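Local coordinates for 2-aminomuconic 6-semialdehyde dehydrogenase (Pseudomonas sp., PDB 7BZV), which probably oxidises 2-aminomuconic 6-semialdehyde with NAD+ as cofactor in 2-aminophenol breakdown, working as a tetramer of the aldehyde dehydrogenase family, at residues A369-D381 with E389-D401. Residues are numbered along the deposited sequence; the frame is centred on the assembly and turned at random.
Sequences AWVEPTVIAGLSD and EIFGPICHVTPFD
I376 and H396 pair across neighbouring parallel strands, their side chains crossing at about a right angle, and the backbone around them zips up most tightly: I376 N gives a nearly straight bond to C395 O (2.9 Å, 176°), and I376 O takes V397 N. With CG anti to the backbone N (chi1 -179°), the H396 ring reaches past the end of strand 374-377, where NE2 accepts L379 N at 2.9 Å, with L379 N lying 20° out of the ring plane; I376 CG1 meets the same ring at its edge. A leucine in place of H396 would probably leave L379 N without its acceptor and the turn at G378 less firmly held. On the opposite face V375 CG1 meets V397 CG1 at 4.0 Å, under helix 297-312, whose I311 touches V375. Upstream, V371 CG1 packs against P393 CG at 3.6 Å. T374 N still bonds to P393 O, but T374 O receives only a weak bond from C395 N. Past A377 the strands part and water takes over: one molecule links G378 N to V397 O, another L379 O to T398 OG1. Strands 374-377 and 394-400, joined through the short helix 384-387, form a beta-alpha-beta unit in the mixed sheet of the aldehyde dehydrogenase fold.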
loop_
_atom_site.group_PDB
_atom_site.type_symbol
_atom_site.label_atom_id
_atom_site.label_comp_id
_atom_site.label_asym_id
_atom_site.label_seq_id
_atom_site.Cartn_x
_atom_site.Cartn_y
_atom_site.Cartn_z
ATOM N N ALA B 369 -21.163 44.333 -0.812
ATOM C CA ALA B 369 -20.059 44.206 -1.756
ATOM C C ALA B 369 -20.418 43.308 -2.935
ATOM O O ALA B 369 -19.741 42.298 -3.190
ATOM C CB ALA B 369 -18.819 43.665 -1.039
ATOM N N TRP B 370 -21.450 43.685 -3.688
ATOM C CA TRP B 370 -21.948 42.814 -4.740
ATOM C C TRP B 370 -21.282 43.099 -6.088
ATOM O O TRP B 370 -20.837 44.212 -6.369
ATOM C CB TRP B 370 -23.460 42.959 -4.891
ATOM C CG TRP B 370 -24.266 42.653 -3.664
ATOM C CD1 TRP B 370 -24.419 43.442 -2.557
ATOM C CD2 TRP B 370 -25.046 41.482 -3.430
ATOM N NE1 TRP B 370 -25.228 42.824 -1.642
ATOM C CE2 TRP B 370 -25.632 41.618 -2.154
ATOM C CE3 TRP B 370 -25.307 40.327 -4.172
ATOM C CZ2 TRP B 370 -26.467 40.651 -1.610
ATOM C CZ3 TRP B 370 -26.140 39.368 -3.629
ATOM C CH2 TRP B 370 -26.710 39.534 -2.366
ATOM N N VAL B 371 -21.265 42.070 -6.944
ATOM C CA VAL B 371 -20.808 42.192 -8.326
ATOM C C VAL B 371 -21.575 41.194 -9.196
ATOM O O VAL B 371 -22.017 40.147 -8.731
ATOM C CB VAL B 371 -19.282 41.953 -8.405
ATOM C CG1 VAL B 371 -18.958 40.499 -8.032
ATOM C CG2 VAL B 371 -18.779 42.290 -9.765
ATOM N N GLU B 372 -21.705 41.511 -10.480
ATOM C CA GLU B 372 -22.421 40.654 -11.423
ATOM C C GLU B 372 -21.550 39.484 -11.912
ATOM O O GLU B 372 -20.359 39.660 -12.203
ATOM C CB GLU B 372 -22.865 41.456 -12.635
ATOM C CG GLU B 372 -23.893 42.519 -12.322
ATOM C CD GLU B 372 -24.242 43.321 -13.546
ATOM O OE1 GLU B 372 -23.330 43.572 -14.365
ATOM O OE2 GLU B 372 -25.420 43.695 -13.681
ATOM N N PRO B 373 -22.151 38.316 -12.100
ATOM C CA PRO B 373 -21.453 37.241 -12.821
ATOM C C PRO B 373 -21.130 37.693 -14.239
ATOM O O PRO B 373 -21.986 38.224 -14.949
ATOM C CB PRO B 373 -22.452 36.083 -12.789
ATOM C CG PRO B 373 -23.822 36.745 -12.577
ATOM C CD PRO B 373 -23.540 37.959 -11.752
ATOM N N THR B 374 -19.880 37.491 -14.655
ATOM C CA THR B 374 -19.338 38.199 -15.810
ATOM C C THR B 374 -18.607 37.213 -16.713
ATOM O O THR B 374 -17.920 36.297 -16.243
ATOM C CB THR B 374 -18.430 39.346 -15.337
ATOM O OG1 THR B 374 -19.211 40.257 -14.549
ATOM C CG2 THR B 374 -17.787 40.127 -16.484
ATOM N N VAL B 375 -18.759 37.405 -18.016
ATOM C CA VAL B 375 -18.013 36.624 -18.995
ATOM C C VAL B 375 -17.438 37.591 -20.013
ATOM O O VAL B 375 -18.183 38.399 -20.579
ATOM C CB VAL B 375 -18.893 35.577 -19.702
ATOM C CG1 VAL B 375 -18.135 35.013 -20.864
ATOM C CG2 VAL B 375 -19.303 34.502 -18.752
ATOM N N ILE B 376 -16.136 37.481 -20.295
ATOM C CA ILE B 376 -15.519 38.291 -21.334
ATOM C C ILE B 376 -14.956 37.401 -22.430
ATOM O O ILE B 376 -14.768 36.193 -22.255
ATOM C CB ILE B 376 -14.412 39.226 -20.790
ATOM C CG1 ILE B 376 -13.359 38.416 -20.018
ATOM C CG2 ILE B 376 -15.006 40.307 -19.893
ATOM C CD1 ILE B 376 -12.115 39.218 -19.590
ATOM N N ALA B 377 -14.671 38.029 -23.572
ATOM C CA ALA B 377 -14.174 37.348 -24.756
ATOM C C ALA B 377 -13.375 38.334 -25.595
ATOM O O ALA B 377 -13.402 39.546 -25.370
ATOM C CB ALA B 377 -15.327 36.756 -25.572
ATOM N N GLY B 378 -12.687 37.806 -26.587
ATOM C CA GLY B 378 -12.032 38.631 -27.573
ATOM C C GLY B 378 -10.558 38.881 -27.338
ATOM O O GLY B 378 -9.923 39.531 -28.174
ATOM N N LEU B 379 -9.989 38.421 -26.236
ATOM C CA LEU B 379 -8.617 38.805 -25.940
ATOM C C LEU B 379 -7.641 37.683 -26.282
ATOM O O LEU B 379 -8.013 36.519 -26.475
ATOM C CB LEU B 379 -8.471 39.205 -24.473
ATOM C CG LEU B 379 -9.398 40.335 -24.025
ATOM C CD1 LEU B 379 -9.192 40.649 -22.551
ATOM C CD2 LEU B 379 -9.198 41.599 -24.896
ATOM N N SER B 380 -6.373 38.053 -26.363
ATOM C CA SER B 380 -5.323 37.086 -26.592
ATOM C C SER B 380 -5.014 36.339 -25.297
ATOM O O SER B 380 -5.389 36.752 -24.195
ATOM C CB SER B 380 -4.055 37.781 -27.095
ATOM O OG SER B 380 -3.258 38.131 -25.982
ATOM N N ASP B 381 -4.285 35.237 -25.433
ATOM C CA ASP B 381 -3.854 34.498 -24.255
ATOM C C ASP B 381 -2.894 35.302 -23.390
ATOM O O ASP B 381 -2.595 34.882 -22.262
ATOM C CB ASP B 381 -3.183 33.184 -24.665
ATOM C CG ASP B 381 -4.148 32.177 -25.239
ATOM O OD1 ASP B 381 -5.385 32.342 -25.126
ATOM O OD2 ASP B 381 -3.649 31.192 -25.793
ATOM N N GLU B 389 -4.827 36.094 -11.725
ATOM C CA GLU B 389 -5.913 35.567 -10.916
ATOM C C GLU B 389 -6.805 36.711 -10.484
ATOM O O GLU B 389 -6.324 37.659 -9.860
ATOM C CB GLU B 389 -5.393 34.818 -9.670
ATOM C CG GLU B 389 -6.550 34.068 -8.901
ATOM C CD GLU B 389 -6.124 33.322 -7.611
ATOM O OE1 GLU B 389 -5.595 33.963 -6.683
ATOM O OE2 GLU B 389 -6.345 32.088 -7.513
ATOM N N ILE B 390 -8.098 36.629 -10.787
ATOM C CA ILE B 390 -9.017 37.680 -10.370
ATOM C C ILE B 390 -9.747 37.307 -9.090
ATOM O O ILE B 390 -9.923 38.147 -8.204
ATOM C CB ILE B 390 -10.022 38.030 -11.485
ATOM C CG1 ILE B 390 -9.300 38.559 -12.705
ATOM C CG2 ILE B 390 -11.021 39.097 -10.989
ATOM C CD1 ILE B 390 -10.162 38.643 -13.953
ATOM N N PHE B 391 -10.162 36.045 -8.988
ATOM C CA PHE B 391 -10.782 35.492 -7.785
ATOM C C PHE B 391 -12.169 36.093 -7.592
ATOM O O PHE B 391 -12.584 36.411 -6.475
ATOM C CB PHE B 391 -9.913 35.699 -6.531
ATOM C CG PHE B 391 -9.995 34.546 -5.540
ATOM C CD1 PHE B 391 -9.343 33.345 -5.795
ATOM C CD2 PHE B 391 -10.745 34.653 -4.380
ATOM C CE1 PHE B 391 -9.419 32.273 -4.898
ATOM C CE2 PHE B 391 -10.852 33.573 -3.485
ATOM C CZ PHE B 391 -10.175 32.385 -3.750
ATOM N N GLY B 392 -12.869 36.271 -8.701
ATOM C CA GLY B 392 -14.230 36.744 -8.692
ATOM C C GLY B 392 -15.037 35.958 -9.700
ATOM O O GLY B 392 -14.547 34.992 -10.292
ATOM N N PRO B 393 -16.307 36.353 -9.908
ATOM C CA PRO B 393 -17.231 35.579 -10.765
ATOM C C PRO B 393 -17.048 35.958 -12.232
ATOM O O PRO B 393 -17.851 36.667 -12.830
ATOM C CB PRO B 393 -18.607 35.980 -10.225
ATOM C CG PRO B 393 -18.415 37.454 -9.835
ATOM C CD PRO B 393 -16.959 37.538 -9.322
ATOM N N ILE B 394 -15.965 35.483 -12.853
ATOM C CA ILE B 394 -15.612 35.924 -14.201
ATOM C C ILE B 394 -14.762 34.865 -14.885
ATOM O O ILE B 394 -14.044 34.100 -14.238
ATOM C CB ILE B 394 -14.872 37.283 -14.186
ATOM C CG1 ILE B 394 -14.459 37.710 -15.598
ATOM C CG2 ILE B 394 -13.614 37.210 -13.305
ATOM C CD1 ILE B 394 -14.000 39.178 -15.717
ATOM N N CYS B 395 -14.893 34.788 -16.202
ATOM C CA CYS B 395 -13.926 34.052 -16.997
ATOM C C CYS B 395 -13.744 34.780 -18.306
ATOM O O CYS B 395 -14.565 35.624 -18.681
ATOM C CB CYS B 395 -14.364 32.608 -17.261
ATOM S SG CYS B 395 -15.824 32.483 -18.357
ATOM N N HIS B 396 -12.668 34.429 -19.003
ATOM C CA HIS B 396 -12.473 34.742 -20.414
ATOM C C HIS B 396 -12.691 33.478 -21.240
ATOM O O HIS B 396 -12.097 32.437 -20.951
ATOM C CB HIS B 396 -11.071 35.310 -20.676
ATOM C CG HIS B 396 -10.836 35.662 -22.108
ATOM N ND1 HIS B 396 -10.161 34.831 -22.973
ATOM C CD2 HIS B 396 -11.198 36.744 -22.833
ATOM C CE1 HIS B 396 -10.134 35.377 -24.173
ATOM N NE2 HIS B 396 -10.740 36.548 -24.107
ATOM N N VAL B 397 -13.545 33.548 -22.257
ATOM C CA VAL B 397 -13.822 32.388 -23.099
ATOM C C VAL B 397 -13.222 32.604 -24.491
ATOM O O VAL B 397 -13.336 33.691 -25.071
ATOM C CB VAL B 397 -15.339 32.083 -23.140
ATOM C CG1 VAL B 397 -16.099 33.214 -23.744
ATOM C CG2 VAL B 397 -15.607 30.804 -23.869
ATOM N N THR B 398 -12.601 31.552 -25.035
ATOM C CA THR B 398 -11.877 31.634 -26.306
ATOM C C THR B 398 -12.063 30.316 -27.043
ATOM O O THR B 398 -12.175 29.263 -26.404
ATOM C CB THR B 398 -10.376 31.932 -26.054
ATOM O OG1 THR B 398 -9.618 32.062 -27.270
ATOM C CG2 THR B 398 -9.756 30.818 -25.174
ATOM N N PRO B 399 -12.120 30.332 -28.368
ATOM C CA PRO B 399 -12.178 29.073 -29.118
ATOM C C PRO B 399 -10.811 28.421 -29.269
ATOM O O PRO B 399 -9.767 29.075 -29.233
ATOM C CB PRO B 399 -12.708 29.506 -30.496
ATOM C CG PRO B 399 -12.167 30.923 -30.660
ATOM C CD PRO B 399 -12.146 31.518 -29.248
ATOM N N PHE B 400 -10.843 27.108 -29.464
ATOM C CA PHE B 400 -9.662 26.335 -29.852
ATOM C C PHE B 400 -10.037 25.342 -30.941
ATOM O O PHE B 400 -11.219 25.034 -31.155
ATOM C CB PHE B 400 -9.015 25.588 -28.670
ATOM C CG PHE B 400 -9.756 24.377 -28.202
ATOM C CD1 PHE B 400 -9.486 23.128 -28.717
ATOM C CD2 PHE B 400 -10.693 24.483 -27.205
ATOM C CE1 PHE B 400 -10.162 21.988 -28.246
ATOM C CE2 PHE B 400 -11.348 23.388 -26.758
ATOM C CZ PHE B 400 -11.082 22.129 -27.269
ATOM N N ASP B 401 -9.012 24.848 -31.648
ATOM C CA ASP B 401 -9.232 23.940 -32.765
ATOM C C ASP B 401 -8.669 22.549 -32.545
ATOM O O ASP B 401 -9.289 21.586 -32.982
ATOM C CB ASP B 401 -8.656 24.530 -34.055
ATOM C CG ASP B 401 -9.374 25.809 -34.446
ATOM O OD1 ASP B 401 -10.570 25.715 -34.738
ATOM O OD2 ASP B 401 -8.781 26.900 -34.384
HETATM O O HOH W 1 -12.572 35.005 -27.223
HETATM O O HOH W 2 -9.963 35.105 -27.876
#